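Long-range contacts in ARO (armadillo repeats only protein) (Plasmodium falciparum Santa Lucia, PDB 5EWP), which probably serves as an armadillo-repeat binding scaffold in the translocation of rhoptries to the apical pole of the parasite and their attachment there: residues N33-T38 with L61-L66; R47-A52 with A106-S111; D54-G59 with E99-H104; V90-L95 with S127-Y132. All coordinates share one frame; numbering follows the deposited sequence.

Contact 1. Residues N33-T38 with L61-L66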
loop_
_atom_site.group_PDB
_atom_site.type_symbol
_atom_site.label_atom_id
_atom_site.label_comp_id
_atom_site.label_asym_id
_atom_site.label_seq_id
_atom_site.Cartn_x
_atom_site.Cartn_y
_atom_site.Cartn_z
ATOM N N ASN A 33 -3.837 -1.327 -20.624
ATOM C CA ASN A 33 -3.050 -0.915 -21.782
ATOM C C ASN A 33 -2.847 0.582 -21.814
ATOM O O ASN A 33 -1.821 1.069 -22.301
ATOM C CB ASN A 33 -3.721 -1.355 -23.086
ATOM C CG ASN A 33 -3.792 -2.854 -23.224
ATOM O OD1 ASN A 33 -2.977 -3.573 -22.650
ATOM N ND2 ASN A 33 -4.763 -3.333 -23.993
ATOM N N LEU A 34 -3.842 1.307 -21.306
ATOM C CA LEU A 34 -3.817 2.778 -21.316
ATOM C C LEU A 34 -2.959 3.380 -20.196
ATOM O O LEU A 34 -2.650 4.569 -20.223
ATOM C CB LEU A 34 -5.246 3.306 -21.221
ATOM C CG LEU A 34 -6.069 3.255 -22.504
ATOM C CD1 LEU A 34 -7.480 3.651 -22.176
ATOM C CD2 LEU A 34 -5.466 4.201 -23.559
ATOM N N CYS A 35 -2.565 2.569 -19.214
ATOM C CA CYS A 35 -1.757 3.105 -18.120
ATOM C C CYS A 35 -0.448 3.727 -18.612
ATOM O O CYS A 35 0.092 4.634 -17.975
ATOM C CB CYS A 35 -1.453 2.024 -17.085
ATOM S SG CYS A 35 -2.833 1.605 -16.016
ATOM N N SER A 36 0.060 3.258 -19.750
ATOM C CA SER A 36 1.305 3.809 -20.287
ATOM C C SER A 36 1.098 5.146 -21.024
ATOM O O SER A 36 2.065 5.815 -21.381
ATOM C CB SER A 36 1.973 2.796 -21.226
ATOM O OG SER A 36 1.138 2.487 -22.327
ATOM N N SER A 37 -0.154 5.531 -21.258
ATOM C CA SER A 37 -0.425 6.752 -22.006
ATOM C C SER A 37 0.125 7.980 -21.299
ATOM O O SER A 37 -0.083 8.155 -20.105
ATOM C CB SER A 37 -1.922 6.946 -22.237
ATOM O OG SER A 37 -2.123 8.195 -22.884
ATOM N N THR A 38 0.839 8.817 -22.046
ATOM C CA THR A 38 1.345 10.083 -21.531
ATOM C C THR A 38 0.500 11.260 -22.025
ATOM O O THR A 38 0.879 12.421 -21.865
ATOM C CB THR A 38 2.820 10.298 -21.933
ATOM O OG1 THR A 38 2.914 10.402 -23.358
ATOM C CG2 THR A 38 3.662 9.124 -21.456
ATOM N N LEU A 61 -4.910 8.459 -15.031
ATOM C CA LEU A 61 -6.358 8.398 -14.903
ATOM C C LEU A 61 -6.875 6.962 -15.056
ATOM O O LEU A 61 -7.820 6.543 -14.386
ATOM C CB LEU A 61 -6.996 9.298 -15.946
ATOM C CG LEU A 61 -8.501 9.515 -15.814
ATOM C CD1 LEU A 61 -8.855 10.150 -14.480
ATOM C CD2 LEU A 61 -8.958 10.376 -16.981
ATOM N N SER A 62 -6.239 6.215 -15.953
ATOM C CA SER A 62 -6.605 4.824 -16.201
ATOM C C SER A 62 -6.260 3.972 -14.986
ATOM O O SER A 62 -7.051 3.131 -14.565
ATOM C CB SER A 62 -5.894 4.312 -17.449
ATOM O OG SER A 62 -6.338 5.012 -18.612
ATOM N N ALA A 63 -5.085 4.207 -14.412
ATOM C CA ALA A 63 -4.690 3.536 -13.175
ATOM C C ALA A 63 -5.710 3.839 -12.072
ATOM O O ALA A 63 -6.054 2.962 -11.277
ATOM C CB ALA A 63 -3.283 3.960 -12.753
ATOM N N THR A 64 -6.201 5.081 -12.033
ATOM C CA THR A 64 -7.193 5.451 -11.033
ATOM C C THR A 64 -8.530 4.705 -11.259
ATOM O O THR A 64 -9.141 4.226 -10.314
ATOM C CB THR A 64 -7.418 6.972 -11.019
ATOM O OG1 THR A 64 -6.156 7.622 -10.796
ATOM C CG2 THR A 64 -8.382 7.349 -9.920
ATOM N N GLN A 65 -8.976 4.580 -12.504
ATOM C CA GLN A 65 -10.222 3.850 -12.751
ATOM C C GLN A 65 -10.069 2.381 -12.375
ATOM O O GLN A 65 -11.017 1.763 -11.882
ATOM C CB GLN A 65 -10.661 3.957 -14.208
ATOM C CG GLN A 65 -10.958 5.400 -14.660
ATOM C CD GLN A 65 -12.015 6.105 -13.810
ATOM O OE1 GLN A 65 -11.918 7.307 -13.575
ATOM N NE2 GLN A 65 -13.022 5.365 -13.356
ATOM N N LEU A 66 -8.882 1.823 -12.609
ATOM C CA LEU A 66 -8.620 0.431 -12.226
ATOM C C LEU A 66 -8.668 0.288 -10.703
ATOM O O LEU A 66 -9.216 -0.689 -10.177
ATOM C CB LEU A 66 -7.269 -0.040 -12.777
ATOM C CG LEU A 66 -7.266 -0.321 -14.281
ATOM C CD1 LEU A 66 -5.842 -0.429 -14.849
ATOM C CD2 LEU A 66 -8.097 -1.569 -14.623
#
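C35 lays its sulfur over one flank of helix 58-70, where SG rests 4.0 Å from A63 CB and, further along the helix, 3.8 Å from L66 CD1. With SG anti to the carbonyl carbon (chi1 -75°), the thiol extends beside its own backbone N and meets two aliphatic groups one turn apart. Next to this, S62 presses its hydroxyl against L34: S62 OG lies 3.3 Å from L34 CB, and the methyl CD1 of L34 stands at 4.0 Å from the same oxygen. That hydroxyl is turned back along its helix and is hydrogen-bonded to I58 O, so it needs no polar partner from L34. The backbones come close here, C35 CA and S62 CA being 5.5 Å apart, as the small side chains of C35, S62 and A63 allow. The chain makes a type I turn from L34 to S37, with S37 N bonded to L34 O at 2.9 Å. V90 of helix 87-95 covers C35 as well. No hydrogen bond joins the two segments, so this buried junction of a turn with helix 58-70 rests on van der Waals contact, sulfur against methyl and methylene against hydroxyl oxygen.

Contact 2. Residues R47-A52 with A106-S111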
loop_
_atom_site.group_PDB
_atom_site.type_symbol
_atom_site.label_atom_id
_atom_site.label_comp_id
_atom_site.label_asym_id
_atom_site.label_seq_id
_atom_site.Cartn_x
_atom_site.Cartn_y
_atom_site.Cartn_z
ATOM N N ARG A 47 -11.305 16.597 -7.743
ATOM C CA ARG A 47 -10.531 15.609 -6.981
ATOM C C ARG A 47 -11.278 14.278 -6.877
ATOM O O ARG A 47 -12.502 14.251 -6.756
ATOM C CB ARG A 47 -10.207 16.143 -5.581
ATOM N N MET A 48 -10.541 13.170 -6.891
ATOM C CA MET A 48 -11.183 11.856 -6.948
ATOM C C MET A 48 -10.893 10.974 -5.738
ATOM O O MET A 48 -11.476 9.905 -5.599
ATOM C CB MET A 48 -10.760 11.101 -8.222
ATOM C CG MET A 48 -10.641 11.958 -9.478
ATOM S SD MET A 48 -9.889 11.095 -10.879
ATOM C CE MET A 48 -10.958 9.647 -10.995
ATOM N N HIS A 49 -10.017 11.430 -4.851
ATOM C CA HIS A 49 -9.443 10.555 -3.838
ATOM C C HIS A 49 -8.901 11.439 -2.720
ATOM O O HIS A 49 -8.452 12.544 -2.986
ATOM C CB HIS A 49 -8.345 9.673 -4.464
ATOM C CG HIS A 49 -7.707 8.715 -3.510
ATOM N ND1 HIS A 49 -6.727 9.093 -2.614
ATOM C CD2 HIS A 49 -7.913 7.392 -3.307
ATOM C CE1 HIS A 49 -6.353 8.041 -1.911
ATOM N NE2 HIS A 49 -7.061 6.996 -2.307
ATOM N N PRO A 50 -8.956 10.962 -1.463
ATOM C CA PRO A 50 -8.584 11.856 -0.360
ATOM C C PRO A 50 -7.105 12.259 -0.269
ATOM O O PRO A 50 -6.836 13.297 0.327
ATOM C CB PRO A 50 -8.995 11.066 0.887
ATOM C CG PRO A 50 -9.098 9.656 0.460
ATOM C CD PRO A 50 -9.457 9.660 -0.987
ATOM N N TRP A 51 -6.170 11.501 -0.839
ATOM C CA TRP A 51 -4.770 11.910 -0.749
ATOM C C TRP A 51 -3.948 11.747 -2.040
ATOM O O TRP A 51 -2.907 12.385 -2.178
ATOM C CB TRP A 51 -4.081 11.171 0.413
ATOM C CG TRP A 51 -4.049 9.676 0.331
ATOM C CD1 TRP A 51 -4.873 8.795 0.986
ATOM C CD2 TRP A 51 -3.121 8.876 -0.416
ATOM N NE1 TRP A 51 -4.523 7.494 0.667
ATOM C CE2 TRP A 51 -3.448 7.522 -0.187
ATOM C CE3 TRP A 51 -2.043 9.180 -1.265
ATOM C CZ2 TRP A 51 -2.738 6.467 -0.770
ATOM C CZ3 TRP A 51 -1.341 8.130 -1.851
ATOM C CH2 TRP A 51 -1.695 6.792 -1.597
ATOM N N ALA A 52 -4.391 10.901 -2.972
ATOM C CA ALA A 52 -3.630 10.677 -4.210
ATOM C C ALA A 52 -3.578 11.954 -5.048
ATOM O O ALA A 52 -4.584 12.639 -5.200
ATOM C CB ALA A 52 -4.245 9.549 -5.017
ATOM N N ALA A 106 -0.857 4.028 -8.581
ATOM C CA ALA A 106 -0.364 2.646 -8.509
ATOM C C ALA A 106 -0.404 2.097 -7.089
ATOM O O ALA A 106 -0.780 0.949 -6.877
ATOM C CB ALA A 106 1.084 2.557 -9.076
ATOM N N VAL A 107 -0.009 2.907 -6.116
ATOM C CA VAL A 107 -0.090 2.491 -4.723
ATOM C C VAL A 107 -1.539 2.228 -4.309
ATOM O O VAL A 107 -1.836 1.197 -3.703
ATOM C CB VAL A 107 0.535 3.555 -3.789
ATOM C CG1 VAL A 107 0.151 3.298 -2.339
ATOM C CG2 VAL A 107 2.053 3.561 -3.955
ATOM N N VAL A 108 -2.443 3.151 -4.639
ATOM C CA VAL A 108 -3.855 2.933 -4.316
ATOM C C VAL A 108 -4.384 1.643 -4.970
ATOM O O VAL A 108 -5.010 0.812 -4.286
ATOM C CB VAL A 108 -4.724 4.131 -4.749
ATOM C CG1 VAL A 108 -6.215 3.800 -4.564
ATOM C CG2 VAL A 108 -4.319 5.375 -3.949
ATOM N N ALA A 109 -4.108 1.451 -6.260
ATOM C CA ALA A 109 -4.573 0.237 -6.963
ATOM C C ALA A 109 -4.031 -1.024 -6.305
ATOM O O ALA A 109 -4.783 -1.961 -6.028
ATOM C CB ALA A 109 -4.166 0.248 -8.437
ATOM N N LEU A 110 -2.727 -1.048 -6.077
ATOM C CA LEU A 110 -2.093 -2.241 -5.500
ATOM C C LEU A 110 -2.594 -2.509 -4.092
ATOM O O LEU A 110 -2.750 -3.665 -3.696
ATOM C CB LEU A 110 -0.565 -2.097 -5.512
ATOM C CG LEU A 110 0.067 -2.164 -6.912
ATOM C CD1 LEU A 110 1.499 -1.698 -6.861
ATOM C CD2 LEU A 110 0.013 -3.593 -7.480
ATOM N N SER A 111 -2.867 -1.459 -3.325
ATOM C CA SER A 111 -3.331 -1.689 -1.961
ATOM C C SER A 111 -4.701 -2.365 -1.972
ATOM O O SER A 111 -4.925 -3.302 -1.213
ATOM C CB SER A 111 -3.368 -0.389 -1.152
ATOM O OG SER A 111 -4.320 0.521 -1.661
#
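This is a loop-on-helix contact, made where the long connection between helices 28-34 and 58-70 folds over helix 100-113. V108 carries the helix side. V108 CG2, anti to the carbonyl carbon, meets H49 and W51 tip to tip, at 3.6 Å from H49 NE2 and 3.7 Å from W51 CZ2, while CG1 touches the same imidazole nitrogen less closely. A52 CB adds a looser approach to CG2. The indole also reaches the preceding residue: V107 CG1 comes to its rim near the ring plane, 4.0 Å from W51 CH2, the two side chains crossing at about a right angle.

The loop holds its aromatic pair in place from within. H49 CG is anti to the backbone N (chi1 -179°), and H49 ND1 accepts two amide hydrogens, from W51 N and A52 N, each at 3.0 Å and nearly straight at the hydrogen, though both donors are tilted out of the ring plane as they share one nitrogen. Because ND1 is the acceptor, the proton of a neutral imidazole would sit on NE2, the atom that faces V108. W51 takes the crowded first torsion (chi1 60°), with H49 CE1 3.2 Å above one face of the W51 indole. P50 CD covers one face of the imidazole. Beyond the two segments, W51 stacks edge-to-face with H104, one turn before V108, and touches M144 of helix 142-156, while V108 also packs on A67 of helix 58-70.

Contact 3. Residues D54-G59 with E99-H104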
loop_
_atom_site.group_PDB
_atom_site.type_symbol
_atom_site.label_atom_id
_atom_site.label_comp_id
_atom_site.label_asym_id
_atom_site.label_seq_id
_atom_site.Cartn_x
_atom_site.Cartn_y
_atom_site.Cartn_z
ATOM N N ASP A 54 -3.756 14.475 -8.098
ATOM C CA ASP A 54 -4.627 14.461 -9.281
ATOM C C ASP A 54 -3.948 13.871 -10.525
ATOM O O ASP A 54 -2.830 14.265 -10.875
ATOM C CB ASP A 54 -5.096 15.880 -9.611
ATOM C CG ASP A 54 -5.976 16.472 -8.528
ATOM O OD1 ASP A 54 -6.553 15.704 -7.733
ATOM O OD2 ASP A 54 -6.062 17.716 -8.462
ATOM N N PRO A 55 -4.625 12.928 -11.197
ATOM C CA PRO A 55 -4.095 12.405 -12.464
ATOM C C PRO A 55 -3.837 13.529 -13.461
ATOM O O PRO A 55 -4.690 14.408 -13.605
ATOM C CB PRO A 55 -5.206 11.462 -12.942
ATOM C CG PRO A 55 -5.814 10.957 -11.656
ATOM C CD PRO A 55 -5.794 12.163 -10.728
ATOM N N LYS A 56 -2.674 13.513 -14.106
ATOM C CA LYS A 56 -2.308 14.573 -15.038
ATOM C C LYS A 56 -2.261 14.068 -16.473
ATOM O O LYS A 56 -2.120 14.856 -17.426
ATOM C CB LYS A 56 -0.949 15.182 -14.646
ATOM C CG LYS A 56 -0.930 15.770 -13.233
ATOM C CD LYS A 56 0.332 16.603 -12.933
ATOM C CE LYS A 56 1.592 16.034 -13.583
ATOM N NZ LYS A 56 2.338 15.048 -12.738
ATOM N N THR A 57 -2.397 12.754 -16.620
ATOM C CA THR A 57 -2.383 12.083 -17.922
ATOM C C THR A 57 -3.426 10.983 -17.986
ATOM O O THR A 57 -3.905 10.515 -16.953
ATOM C CB THR A 57 -1.012 11.441 -18.247
ATOM O OG1 THR A 57 -0.655 10.544 -17.188
ATOM C CG2 THR A 57 0.089 12.488 -18.413
ATOM N N ILE A 58 -3.753 10.541 -19.198
ATOM C CA ILE A 58 -4.666 9.419 -19.372
ATOM C C ILE A 58 -4.114 8.175 -18.657
ATOM O O ILE A 58 -4.871 7.376 -18.100
ATOM C CB ILE A 58 -4.905 9.134 -20.871
ATOM C CG1 ILE A 58 -5.789 10.224 -21.470
ATOM C CG2 ILE A 58 -5.551 7.778 -21.088
ATOM C CD1 ILE A 58 -7.186 10.236 -20.900
ATOM N N GLY A 59 -2.793 8.033 -18.653
ATOM C CA GLY A 59 -2.148 6.915 -17.970
ATOM C C GLY A 59 -2.478 6.859 -16.487
ATOM O O GLY A 59 -2.915 5.830 -15.968
ATOM N N GLU A 99 6.493 11.031 -11.623
ATOM C CA GLU A 99 5.225 11.754 -11.585
ATOM C C GLU A 99 4.426 11.282 -10.377
ATOM O O GLU A 99 4.083 10.107 -10.269
ATOM C CB GLU A 99 4.433 11.561 -12.875
ATOM C CG GLU A 99 5.154 12.125 -14.091
ATOM C CD GLU A 99 5.658 13.558 -13.858
ATOM O OE1 GLU A 99 4.877 14.423 -13.396
ATOM O OE2 GLU A 99 6.846 13.819 -14.130
ATOM N N LEU A 100 4.140 12.204 -9.468
ATOM C CA LEU A 100 3.516 11.853 -8.202
ATOM C C LEU A 100 2.163 11.165 -8.409
ATOM O O LEU A 100 1.840 10.215 -7.688
ATOM C CB LEU A 100 3.379 13.122 -7.357
ATOM C CG LEU A 100 3.580 13.134 -5.851
ATOM C CD1 LEU A 100 4.746 12.252 -5.460
ATOM C CD2 LEU A 100 3.878 14.569 -5.454
ATOM N N ASP A 101 1.396 11.604 -9.412
ATOM C CA ASP A 101 0.063 11.038 -9.623
ATOM C C ASP A 101 0.129 9.591 -10.120
ATOM O O ASP A 101 -0.739 8.793 -9.803
ATOM C CB ASP A 101 -0.765 11.896 -10.592
ATOM C CG ASP A 101 -0.053 12.172 -11.906
ATOM O OD1 ASP A 101 1.134 12.555 -11.887
ATOM O OD2 ASP A 101 -0.705 12.018 -12.962
ATOM N N ARG A 102 1.175 9.254 -10.864
ATOM C CA ARG A 102 1.355 7.884 -11.340
ATOM C C ARG A 102 1.702 6.951 -10.195
ATOM O O ARG A 102 1.157 5.835 -10.081
ATOM C CB ARG A 102 2.449 7.834 -12.426
ATOM C CG ARG A 102 1.918 8.230 -13.792
ATOM C CD ARG A 102 2.981 8.191 -14.897
ATOM N NE ARG A 102 2.357 8.615 -16.134
ATOM C CZ ARG A 102 1.925 7.789 -17.082
ATOM N NH1 ARG A 102 2.118 6.480 -16.973
ATOM N NH2 ARG A 102 1.329 8.279 -18.163
ATOM N N VAL A 103 2.618 7.394 -9.344
ATOM C CA VAL A 103 3.007 6.573 -8.201
ATOM C C VAL A 103 1.809 6.402 -7.277
ATOM O O VAL A 103 1.487 5.294 -6.868
ATOM C CB VAL A 103 4.164 7.170 -7.416
ATOM C CG1 VAL A 103 4.465 6.275 -6.189
ATOM C CG2 VAL A 103 5.391 7.304 -8.313
ATOM N N HIS A 104 1.137 7.510 -6.952
ATOM C CA HIS A 104 0.015 7.420 -6.019
ATOM C C HIS A 104 -1.087 6.508 -6.525
ATOM O O HIS A 104 -1.620 5.707 -5.769
ATOM C CB HIS A 104 -0.555 8.802 -5.741
ATOM C CG HIS A 104 0.328 9.654 -4.890
ATOM N ND1 HIS A 104 0.048 10.978 -4.622
ATOM C CD2 HIS A 104 1.463 9.364 -4.213
ATOM C CE1 HIS A 104 0.994 11.475 -3.847
ATOM N NE2 HIS A 104 1.859 10.512 -3.572
HETATM O O HOH W 1 0.836 11.601 -15.186
#
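D101 is buried at the tight centre of this contact, with its carboxylate gripped from three directions. Its CG takes the crowded position between backbone N and carbonyl carbon (chi1 53°), turning the group to the loop that precedes helix 58-70. K56 N donates to D101 OD2 at 2.7 Å, arriving from above the carboxylate plane. A water gives D101 OD2 a second bond, also of 2.7 Å, and is bonded to T57 OG1 as well. D54 O lies 3.2 Å from D101 CB, so the loop backbone is packed against the first turn of the helix. T57 and E99 are the N-caps of helices 58-70 and 100-113, and the contact thus joins two helix starts in the armadillo-type array; the start of its own helix may stabilise the D101 charge. R102, extended from CG to NE, crosses T57 and gives OG1 a weak bond from NH2; its firmer partner is C35 O, by way of NH1. G59 has no side chain, and its CA comes within 3.7 Å of R102 NH2. Toward the exposed side K56 bends at chi3 and chi4, and NZ links buried D101 to exposed E99, 2.9 Å from D101 OD1, again above the carboxylate plane, and 2.7 Å from E99 OE1 on its anti lone pair. K56 CB and CG lie alongside the D101 carboxylate.

Contact 4. Residues V90-L95 with S127-Y132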
loop_
_atom_site.group_PDB
_atom_site.type_symbol
_atom_site.label_atom_id
_atom_site.label_comp_id
_atom_site.label_asym_id
_atom_site.label_seq_id
_atom_site.Cartn_x
_atom_site.Cartn_y
_atom_site.Cartn_z
ATOM N N VAL A 90 2.152 -3.760 -14.636
ATOM C CA VAL A 90 1.954 -2.407 -15.140
ATOM C C VAL A 90 1.970 -1.382 -13.995
ATOM O O VAL A 90 2.597 -0.330 -14.110
ATOM C CB VAL A 90 0.656 -2.327 -15.945
ATOM C CG1 VAL A 90 0.280 -0.879 -16.234
ATOM C CG2 VAL A 90 0.804 -3.108 -17.256
ATOM N N PHE A 91 1.316 -1.690 -12.877
ATOM C CA PHE A 91 1.351 -0.792 -11.720
ATOM C C PHE A 91 2.758 -0.696 -11.123
ATOM O O PHE A 91 3.184 0.369 -10.686
ATOM C CB PHE A 91 0.364 -1.242 -10.631
ATOM C CG PHE A 91 -1.075 -1.116 -11.037
ATOM C CD1 PHE A 91 -1.535 0.048 -11.638
ATOM C CD2 PHE A 91 -1.968 -2.154 -10.810
ATOM C CE1 PHE A 91 -2.867 0.170 -12.013
ATOM C CE2 PHE A 91 -3.300 -2.035 -11.190
ATOM C CZ PHE A 91 -3.743 -0.877 -11.791
ATOM N N ILE A 92 3.490 -1.808 -11.079
ATOM C CA ILE A 92 4.841 -1.738 -10.527
ATOM C C ILE A 92 5.712 -0.823 -11.384
ATOM O O ILE A 92 6.527 -0.054 -10.871
ATOM C CB ILE A 92 5.464 -3.145 -10.395
ATOM C CG1 ILE A 92 4.722 -3.896 -9.285
ATOM C CG2 ILE A 92 6.942 -3.039 -10.043
ATOM C CD1 ILE A 92 5.049 -5.393 -9.177
ATOM N N ASN A 93 5.471 -0.844 -12.686
ATOM C CA ASN A 93 6.167 0.075 -13.574
ATOM C C ASN A 93 5.826 1.532 -13.250
ATOM O O ASN A 93 6.687 2.416 -13.311
ATOM C CB ASN A 93 5.814 -0.232 -15.022
ATOM C CG ASN A 93 6.689 0.503 -15.990
ATOM O OD1 ASN A 93 7.914 0.486 -15.865
ATOM N ND2 ASN A 93 6.075 1.161 -16.966
ATOM N N LEU A 94 4.569 1.790 -12.899
ATOM C CA LEU A 94 4.167 3.162 -12.542
ATOM C C LEU A 94 4.842 3.606 -11.232
ATOM O O LEU A 94 5.114 4.781 -11.025
ATOM C CB LEU A 94 2.646 3.251 -12.421
ATOM C CG LEU A 94 1.789 3.209 -13.689
ATOM C CD1 LEU A 94 0.317 3.415 -13.334
ATOM C CD2 LEU A 94 2.228 4.284 -14.629
ATOM N N LEU A 95 5.141 2.657 -10.355
ATOM C CA LEU A 95 5.827 2.976 -9.107
ATOM C C LEU A 95 7.217 3.564 -9.357
ATOM O O LEU A 95 7.779 4.232 -8.494
ATOM C CB LEU A 95 5.947 1.722 -8.227
ATOM C CG LEU A 95 4.624 1.171 -7.695
ATOM C CD1 LEU A 95 4.872 -0.130 -6.918
ATOM C CD2 LEU A 95 3.936 2.193 -6.798
ATOM N N SER A 127 6.690 -10.127 -8.755
ATOM C CA SER A 127 6.921 -9.130 -9.780
ATOM C C SER A 127 7.780 -7.974 -9.270
ATOM O O SER A 127 8.057 -7.039 -10.025
ATOM C CB SER A 127 5.583 -8.614 -10.320
ATOM O OG SER A 127 4.786 -9.680 -10.818
ATOM N N GLY A 128 8.196 -8.036 -8.003
ATOM C CA GLY A 128 9.153 -7.087 -7.453
ATOM C C GLY A 128 8.602 -5.811 -6.820
ATOM O O GLY A 128 9.282 -4.792 -6.772
ATOM N N ALA A 129 7.381 -5.876 -6.300
ATOM C CA ALA A 129 6.740 -4.697 -5.712
ATOM C C ALA A 129 7.365 -4.247 -4.395
ATOM O O ALA A 129 7.318 -3.074 -4.079
ATOM C CB ALA A 129 5.260 -4.955 -5.491
ATOM N N LEU A 130 7.898 -5.175 -3.599
ATOM C CA LEU A 130 8.263 -4.837 -2.221
ATOM C C LEU A 130 9.230 -3.650 -2.051
ATOM O O LEU A 130 8.974 -2.790 -1.211
ATOM C CB LEU A 130 8.845 -6.061 -1.499
ATOM C CG LEU A 130 7.885 -7.043 -0.830
ATOM C CD1 LEU A 130 8.685 -8.038 0.026
ATOM C CD2 LEU A 130 6.811 -6.344 0.006
ATOM N N PRO A 131 10.331 -3.593 -2.830
ATOM C CA PRO A 131 11.242 -2.458 -2.602
ATOM C C PRO A 131 10.556 -1.101 -2.785
ATOM O O PRO A 131 10.848 -0.153 -2.039
ATOM C CB PRO A 131 12.327 -2.650 -3.667
ATOM C CG PRO A 131 12.317 -4.095 -3.967
ATOM C CD PRO A 131 10.872 -4.536 -3.828
ATOM N N TYR A 132 9.650 -1.016 -3.756
ATOM C CA TYR A 132 8.941 0.237 -4.025
ATOM C C TYR A 132 7.961 0.539 -2.902
ATOM O O TYR A 132 7.844 1.672 -2.454
ATOM C CB TYR A 132 8.204 0.167 -5.363
ATOM C CG TYR A 132 9.137 -0.092 -6.510
ATOM C CD1 TYR A 132 9.908 0.931 -7.045
ATOM C CD2 TYR A 132 9.290 -1.377 -7.030
ATOM C CE1 TYR A 132 10.786 0.692 -8.086
ATOM C CE2 TYR A 132 10.167 -1.623 -8.074
ATOM C CZ TYR A 132 10.911 -0.579 -8.599
ATOM O OH TYR A 132 11.785 -0.807 -9.633
#
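I92 chi1 of -69° sets CG1 anti to the carbonyl carbon, and chi2 of 170° extends the chain so that CD1 projects from helix 87-95 to the turn between helices 118-126 and 130-136. There the methyl lodges between S127 and A129: I92 CD1 is 3.5 Å from S127 CB, tighter than usual for two carbons, and 3.7 Å from A129 CB. I92 CG2, anti to the backbone N, points another way and approaches the phenol ring of Y132, 4.0 Å from Y132 CE2. One residue thus spreads its two branches over both ends of the opposing segment. L95, one turn on, has a similar first torsion and carries CD1 to 3.7 Å from Y132 CB, while its own CB lies by the root of the ring. Y132 crosses I92 at about a right angle and L95 obliquely, so the aromatic side chain spans both residues.

The turn that receives I92 is shaped by G128, whose phi of 90° ends helix 118-126 in a Schellman motif; its left-handed backbone swings the chain round into the next helix. S127 OG takes no part in the apolar contact, being hydrogen-bonded to C123 O. No hydrogen bond crosses between the segments. Behind helix 87-95, F91 and L94 face A63 of helix 58-70, and L95 also packs on A106 of helix 100-113; A129 touches M124 of helix 118-126, and Y132 reaches K96 just past L95.

Contact 1 is the wholly buried one, whereas contacts 2, 3 and 4 each combine buried residues with more accessible ones. Contacts 1 and 3 share helix 58-70, and contacts 2 and 3 share helix 100-113. Helix 87-95 of contact 4 backs onto contact 1 through V90, F91 and L94, and onto contact 2 through L95, which packs on A106 and V107. Chemistry follows place: contacts 1, 2 and 4 have no hydrogen bond between their segments and rely on apolar touch, with loop aromatics set on valines in contact 2; contact 3 alone is hydrogen-bonded across, and with exposed K56 and E99 it holds the salt bridges.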